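Local coordinates for protein probable tagatose 6-phosphate kinase (Sinorhizobium meliloti, PDB 3TXV) that probably acts in tagatose 6-phosphate metabolism, perhaps as a kinase, and belongs to the GatZ/KbaZ-like family of tagatose-1,6-bisphosphate aldolase subunits, at residues D94-N99 with E114-A119; A396-G401 with K408-A413; F234-V239 with K336-S341. All blocks are in the same frame, centred on the assembly; numbering follows the deposited sequence.

Interaction 1: residues D94-N99 with E114-A119; sequences DHLGPN and EAMITA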
# COMPACT_ATOMS: atom_id res chain seq x y z
N ASP A 94 4.59 4.73 -6.20
CA ASP A 94 4.74 5.31 -4.88
C ASP A 94 6.20 5.48 -4.50
O ASP A 94 7.02 4.59 -4.72
CB ASP A 94 4.03 4.45 -3.83
CG ASP A 94 4.18 5.00 -2.41
OD1 ASP A 94 4.26 6.24 -2.28
OD2 ASP A 94 4.23 4.21 -1.44
N HIS A 95 6.50 6.63 -3.91
CA HIS A 95 7.88 6.98 -3.57
C HIS A 95 8.82 6.71 -4.74
O HIS A 95 9.70 5.86 -4.61
CB HIS A 95 8.37 6.24 -2.30
CG HIS A 95 7.65 6.65 -1.05
ND1 HIS A 95 7.95 7.82 -0.38
CD2 HIS A 95 6.64 6.07 -0.36
CE1 HIS A 95 7.13 7.95 0.66
NE2 HIS A 95 6.33 6.90 0.69
N LEU A 96 8.66 7.41 -5.85
CA LEU A 96 9.60 7.25 -6.97
C LEU A 96 10.73 8.25 -6.86
O LEU A 96 10.52 9.39 -6.49
CB LEU A 96 8.89 7.42 -8.31
CG LEU A 96 7.92 6.34 -8.81
CD1 LEU A 96 7.44 5.39 -7.75
CD2 LEU A 96 6.76 7.00 -9.50
N GLY A 97 11.93 7.80 -7.17
CA GLY A 97 13.12 8.62 -6.96
C GLY A 97 14.34 7.77 -6.68
O GLY A 97 14.36 6.59 -7.01
N PRO A 98 15.37 8.37 -6.04
CA PRO A 98 16.67 7.72 -5.78
C PRO A 98 16.67 6.64 -4.70
O PRO A 98 17.67 5.92 -4.55
CB PRO A 98 17.56 8.86 -5.31
CG PRO A 98 16.81 10.12 -5.49
CD PRO A 98 15.35 9.78 -5.62
N ASN A 99 15.59 6.51 -3.94
CA ASN A 99 15.57 5.58 -2.79
C ASN A 99 16.19 4.19 -2.99
O ASN A 99 16.97 3.76 -2.15
CB ASN A 99 14.17 5.45 -2.22
CG ASN A 99 14.14 4.69 -0.93
OD1 ASN A 99 14.37 5.27 0.14
ND2 ASN A 99 13.86 3.39 -1.00
N GLU A 114 15.93 8.10 -13.10
CA GLU A 114 15.52 8.56 -14.42
C GLU A 114 15.09 7.44 -15.35
O GLU A 114 14.04 7.55 -15.97
CB GLU A 114 16.61 9.42 -15.06
CG GLU A 114 16.62 10.83 -14.51
CD GLU A 114 17.81 11.65 -14.98
OE1 GLU A 114 18.41 12.36 -14.13
OE2 GLU A 114 18.12 11.60 -16.19
N ALA A 115 15.87 6.37 -15.42
CA ALA A 115 15.48 5.19 -16.22
C ALA A 115 14.18 4.58 -15.71
O ALA A 115 13.37 4.05 -16.48
CB ALA A 115 16.59 4.13 -16.24
N MSE A 116 13.98 4.73 -14.40
CA MSE A 116 12.86 4.10 -13.74
C MSE A 116 11.58 4.86 -14.02
O MSE A 116 10.55 4.27 -14.31
CB MSE A 116 13.11 4.00 -12.25
CG MSE A 116 12.61 5.21 -11.52
SE MSE A 116 10.85 4.94 -10.68
CE MSE A 116 11.67 3.74 -9.28
N ILE A 117 11.65 6.18 -13.88
CA ILE A 117 10.52 7.04 -14.14
C ILE A 117 9.98 6.77 -15.56
O ILE A 117 8.76 6.65 -15.73
CB ILE A 117 10.86 8.52 -13.88
CG1 ILE A 117 10.17 9.03 -12.62
CG2 ILE A 117 10.46 9.42 -15.03
CD1 ILE A 117 8.67 9.00 -12.67
N THR A 118 10.88 6.64 -16.55
CA THR A 118 10.46 6.33 -17.95
C THR A 118 9.74 5.00 -18.06
O THR A 118 8.71 4.92 -18.74
CB THR A 118 11.62 6.33 -19.03
OG1 THR A 118 12.67 7.20 -18.63
N ALA A 119 10.30 3.97 -17.43
CA ALA A 119 9.71 2.63 -17.46
C ALA A 119 8.27 2.70 -16.95
O ALA A 119 7.37 2.20 -17.60
CB ALA A 119 10.54 1.63 -16.68
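L96 packs against M116 and I117 where the third strand of an eight-stranded parallel beta/alpha barrel meets the helix that follows it, the first half of the beta-alpha-beta unit made by strand 89-96, helix 106-121 and strand 127-130. The leucine's CB starts toward the helix and lies 4.0 Å from the SE of M116, which is deposited as selenomethionine. One atom further out, CG comes to 3.7 Å from the same SE, the nearest approach in the contact. Methionine suits its place because a flexible, unbranched chain, here bent at both chi2 and chi3, can lay its chalcogen position (SE here, sulfur in the natural residue) across the leucine at about a right angle. All three residues are buried. At the corner just before L96, H95 turns to other partners: its ND1 is hydrogen-bonded to D131 OD2, and with E178 and H265 it may frame a metal site, vacant here. I117 extends the apolar layer to L155 of helix 145-161. Leucine suits its own place because its stem, CB and CG, rests on M116 while one methyl, CD2, goes on to I117 CD1, at 4.2 Å.

Interaction 2: residues A396-G401 with K408-A413; sequences ARVRNG and KPLALA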
# COMPACT_ATOMS: atom_id res chain seq x y z
N ALA A 396 -21.82 -12.74 10.63
CA ALA A 396 -23.01 -11.99 10.23
C ALA A 396 -23.24 -12.04 8.71
O ALA A 396 -24.36 -12.30 8.24
CB ALA A 396 -22.94 -10.55 10.72
N ARG A 397 -22.18 -11.82 7.93
CA ARG A 397 -22.30 -11.88 6.49
C ARG A 397 -22.63 -13.28 5.96
O ARG A 397 -23.41 -13.40 5.00
CB ARG A 397 -21.07 -11.29 5.80
CG ARG A 397 -21.15 -9.79 5.64
CD ARG A 397 -19.90 -9.25 4.98
NE ARG A 397 -18.86 -9.19 5.99
CZ ARG A 397 -17.57 -9.39 5.78
NH1 ARG A 397 -17.09 -9.68 4.57
NH2 ARG A 397 -16.75 -9.29 6.82
N VAL A 398 -22.05 -14.32 6.56
CA VAL A 398 -22.44 -15.68 6.20
C VAL A 398 -23.92 -15.99 6.54
O VAL A 398 -24.60 -16.70 5.80
CB VAL A 398 -21.57 -16.71 6.90
CG1 VAL A 398 -22.05 -18.16 6.57
CG2 VAL A 398 -20.12 -16.52 6.51
N ARG A 399 -24.41 -15.44 7.65
CA ARG A 399 -25.80 -15.68 8.01
C ARG A 399 -26.77 -15.03 6.99
O ARG A 399 -27.73 -15.69 6.54
CB ARG A 399 -26.09 -15.20 9.43
CG ARG A 399 -25.34 -16.01 10.51
CD ARG A 399 -25.96 -17.37 10.83
NE ARG A 399 -27.38 -17.23 11.15
CZ ARG A 399 -27.88 -16.76 12.30
NH1 ARG A 399 -27.06 -16.36 13.28
NH2 ARG A 399 -29.20 -16.67 12.45
N ASN A 400 -26.48 -13.78 6.61
CA ASN A 400 -27.32 -13.00 5.68
C ASN A 400 -27.24 -13.47 4.21
O ASN A 400 -27.90 -12.89 3.34
CB ASN A 400 -26.99 -11.49 5.80
N GLY A 401 -26.44 -14.50 3.94
CA GLY A 401 -26.21 -14.97 2.57
C GLY A 401 -25.20 -14.21 1.71
O GLY A 401 -24.85 -14.69 0.62
N LYS A 408 -11.80 -19.40 0.01
CA LYS A 408 -11.42 -18.21 -0.78
C LYS A 408 -12.43 -17.08 -0.64
O LYS A 408 -12.05 -15.91 -0.48
CB LYS A 408 -11.23 -18.61 -2.26
CG LYS A 408 -10.39 -17.71 -3.14
CD LYS A 408 -11.28 -16.95 -4.13
CE LYS A 408 -10.75 -17.05 -5.58
NZ LYS A 408 -9.60 -16.13 -5.87
N PRO A 409 -13.74 -17.40 -0.71
CA PRO A 409 -14.68 -16.34 -0.39
C PRO A 409 -14.49 -15.79 1.03
O PRO A 409 -14.68 -14.60 1.25
CB PRO A 409 -16.04 -17.04 -0.53
CG PRO A 409 -15.82 -17.98 -1.66
CD PRO A 409 -14.41 -18.51 -1.43
N LEU A 410 -14.12 -16.64 1.98
CA LEU A 410 -13.89 -16.14 3.32
C LEU A 410 -12.62 -15.28 3.42
O LEU A 410 -12.56 -14.32 4.21
CB LEU A 410 -13.94 -17.27 4.35
CG LEU A 410 -15.32 -17.91 4.56
CD1 LEU A 410 -15.20 -19.24 5.25
CD2 LEU A 410 -16.29 -17.00 5.33
N ALA A 411 -11.64 -15.58 2.58
CA ALA A 411 -10.46 -14.74 2.49
C ALA A 411 -10.78 -13.38 1.84
O ALA A 411 -10.48 -12.37 2.42
CB ALA A 411 -9.33 -15.47 1.76
N LEU A 412 -11.41 -13.33 0.66
CA LEU A 412 -11.86 -12.03 0.11
C LEU A 412 -12.73 -11.26 1.10
O LEU A 412 -12.60 -10.06 1.27
CB LEU A 412 -12.68 -12.22 -1.16
CG LEU A 412 -12.09 -12.47 -2.56
CD1 LEU A 412 -10.57 -12.79 -2.58
CD2 LEU A 412 -12.92 -13.57 -3.27
N ALA A 413 -13.62 -11.98 1.76
CA ALA A 413 -14.54 -11.40 2.73
C ALA A 413 -13.83 -10.66 3.81
O ALA A 413 -14.31 -9.61 4.21
CB ALA A 413 -15.38 -12.49 3.35
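R397 runs its side chain across to A413 and lays the edge of its guanidinium group beside the last peptide carbonyl of the segment 408-413. NH1 donates to A413 O over 2.8 Å, and the bond is nearly straight at the hydrogen, 165°. The oxygen lies close to the guanidinium plane, but the reverse does not hold: NH1 stands above the carbonyl plane, 38° out of it, and so approaches the oxygen off its lone pairs. Such a flank approach is consistent with a carbonyl within a continuing helix, whose oxygen would be expected to accept a main-chain bond as well. An alanine at 413, with only a CB, is consistent with the guanidinium reaching the backbone carbonyl. Extended at chi2, the arginine chain bends at chi3 (-78°), which turns the guanidinium toward the helix. NH2 has a weak hydrogen bond to G393 O. With an alanine in place of R397, the side of the A413 carbonyl would probably lose its charged donor, and this polar tie between the two helices would go.

These are helices 395-399 and 407-424, a short helix-loop-helix passage in the helical region that follows the beta/alpha barrel in the chain. After N400, G401 is the first residue to leave helical angles, with phi 80°, which glycine adopts easily. Beside the polar bond is an apolar contact: V398 CG2 meets L410 CD2 at 4.0 Å, the side chains crossing at about a right angle. Valine and leucine are natural here, since both also touch I387 of helix 384-390, and L410 reaches L391 and S394 as well. At the start of helix 407-424, K408 NZ forms a salt bridge with E35 of helix 31-43.

Interaction 3: residues F234-V239 with K336-S341; sequences FGNENV and KYYHGS
N236 brings its amide oxygen to the rim of the Y338 ring, where OD1 is 3.8 Å from both CD1 and CE1. The oxygen lies in the plane of the ring, at its edge, so it faces the slightly positive aromatic C-H groups and not the pi cloud; the amide itself is turned 55° from the ring. The tyrosine suits this role because its weakly polarised C-H edge can face a carbonyl oxygen while the hydroxyl bonds elsewhere.

The polar ends are held from outside: S352 OG is hydrogen-bonded to N236 OD1, and the Y338 hydroxyl to the backbone N of R356. Both groups are thus fixed by the chain just beyond helix 342-351. In N236, CG lies anti to the carbonyl carbon (chi1 -70°), which carries OD1 toward the ring. Y337 covers part of one face of Y338 with its CB, and its own ring makes a cation-pi contact with R356.

N236 lies in the hairpin loop linking the antiparallel strands 233-234 and 239-240, which G235 N to N238 O, 2.7 Å, ties across its base. E237 adds a hydrogen bond to Q348. In the other segment, S341 takes the N-cap of helix 342-351, its OG bonded to E344 N. The hairpin loop packs on that same helix, N236 touching Q348 and E237 touching E344 and L347, while Y338 also meets Q348.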
# COMPACT_ATOMS: atom_id res chain seq x y z
N PHE A 234 0.60 4.14 13.60
CA PHE A 234 0.25 2.85 14.26
C PHE A 234 1.51 2.11 14.71
O PHE A 234 2.54 2.17 14.03
CB PHE A 234 -0.65 1.96 13.41
CG PHE A 234 -0.07 1.60 12.09
CD1 PHE A 234 -0.44 2.28 10.95
CD2 PHE A 234 0.86 0.56 11.99
CE1 PHE A 234 0.11 1.96 9.71
CE2 PHE A 234 1.44 0.22 10.77
CZ PHE A 234 1.08 0.91 9.63
N GLY A 235 1.45 1.43 15.85
CA GLY A 235 2.62 0.70 16.38
C GLY A 235 2.49 -0.79 16.19
O GLY A 235 1.67 -1.21 15.38
N ASN A 236 3.26 -1.59 16.91
CA ASN A 236 3.00 -3.05 16.93
C ASN A 236 1.59 -3.38 17.38
O ASN A 236 0.88 -4.09 16.68
CB ASN A 236 4.00 -3.81 17.79
CG ASN A 236 5.39 -3.84 17.20
OD1 ASN A 236 5.56 -3.84 15.98
ND2 ASN A 236 6.39 -3.84 18.05
N GLU A 237 1.18 -2.84 18.53
CA GLU A 237 -0.09 -3.24 19.14
C GLU A 237 -1.03 -2.13 19.52
O GLU A 237 -1.93 -2.35 20.34
CB GLU A 237 0.14 -4.02 20.41
CG GLU A 237 1.20 -5.06 20.36
CD GLU A 237 1.63 -5.44 21.75
OE1 GLU A 237 1.14 -4.80 22.71
OE2 GLU A 237 2.45 -6.36 21.88
N ASN A 238 -0.82 -0.94 18.97
CA ASN A 238 -1.69 0.20 19.27
C ASN A 238 -1.78 1.19 18.10
O ASN A 238 -0.82 1.36 17.38
CB ASN A 238 -1.32 0.83 20.64
CG ASN A 238 -0.99 2.35 20.56
OD1 ASN A 238 -1.67 3.22 21.19
ND2 ASN A 238 0.08 2.67 19.79
N VAL A 239 -2.96 1.77 17.91
CA VAL A 239 -3.24 2.75 16.86
C VAL A 239 -3.46 4.14 17.48
O VAL A 239 -4.08 4.27 18.56
CB VAL A 239 -4.51 2.33 16.05
CG1 VAL A 239 -4.90 3.34 14.94
CG2 VAL A 239 -4.34 0.92 15.48
N LYS A 336 14.58 -5.47 11.50
CA LYS A 336 14.66 -4.09 11.93
C LYS A 336 13.41 -3.66 12.69
O LYS A 336 13.41 -2.58 13.28
CB LYS A 336 14.84 -3.12 10.74
CG LYS A 336 16.04 -3.40 9.80
CD LYS A 336 16.68 -2.08 9.26
CE LYS A 336 15.78 -1.19 8.34
NZ LYS A 336 14.96 -0.09 9.00
N TYR A 337 12.36 -4.48 12.66
CA TYR A 337 11.05 -4.03 13.13
C TYR A 337 10.65 -4.59 14.45
O TYR A 337 9.94 -3.94 15.19
CB TYR A 337 9.97 -4.31 12.09
CG TYR A 337 10.11 -3.41 10.90
CD1 TYR A 337 11.02 -3.71 9.87
CD2 TYR A 337 9.35 -2.23 10.81
CE1 TYR A 337 11.17 -2.87 8.80
CE2 TYR A 337 9.48 -1.38 9.71
CZ TYR A 337 10.41 -1.71 8.73
OH TYR A 337 10.55 -0.88 7.66
N TYR A 338 11.07 -5.80 14.76
CA TYR A 338 10.59 -6.45 15.98
C TYR A 338 11.73 -6.72 16.93
O TYR A 338 12.69 -7.42 16.59
CB TYR A 338 9.84 -7.75 15.66
CG TYR A 338 8.73 -7.67 14.62
CD1 TYR A 338 7.78 -6.65 14.65
CD2 TYR A 338 8.63 -8.64 13.60
CE1 TYR A 338 6.76 -6.60 13.69
CE2 TYR A 338 7.61 -8.59 12.63
CZ TYR A 338 6.68 -7.57 12.69
OH TYR A 338 5.68 -7.51 11.75
N HIS A 339 11.62 -6.18 18.13
CA HIS A 339 12.75 -6.13 19.05
C HIS A 339 12.40 -6.72 20.40
O HIS A 339 11.23 -6.88 20.71
CB HIS A 339 13.20 -4.67 19.18
CG HIS A 339 13.64 -4.04 17.89
ND1 HIS A 339 14.63 -4.58 17.09
CD2 HIS A 339 13.22 -2.91 17.27
CE1 HIS A 339 14.81 -3.80 16.03
NE2 HIS A 339 13.97 -2.78 16.12
N GLY A 340 13.40 -7.08 21.19
CA GLY A 340 13.13 -7.60 22.53
C GLY A 340 13.41 -9.08 22.66
O GLY A 340 14.19 -9.65 21.90
N SER A 341 12.75 -9.70 23.63
CA SER A 341 12.94 -11.14 23.89
C SER A 341 12.47 -11.98 22.74
O SER A 341 11.68 -11.50 21.91
CB SER A 341 12.16 -11.54 25.13
OG SER A 341 10.77 -11.38 24.94

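The three contacts are separate, and each ties together a different part of one chain. Interaction 1 lies in the barrel wall; its segment 94-99 also carries H95, which with E178 and H265 forms a possible, unconfirmed empty metal site. Interaction 3 is the nearer of the other two to interaction 1, with nearest atoms about 10 Å apart and centres about 30 Å apart, and joins a hairpin following the sixth barrel strand to the later helical region. Interaction 2 lies across the chain's centre from interaction 1, about 39 Å away between centres, and belongs to the C-terminal helices. Between interactions 2 and 3 the nearest atoms are about 18 Å apart.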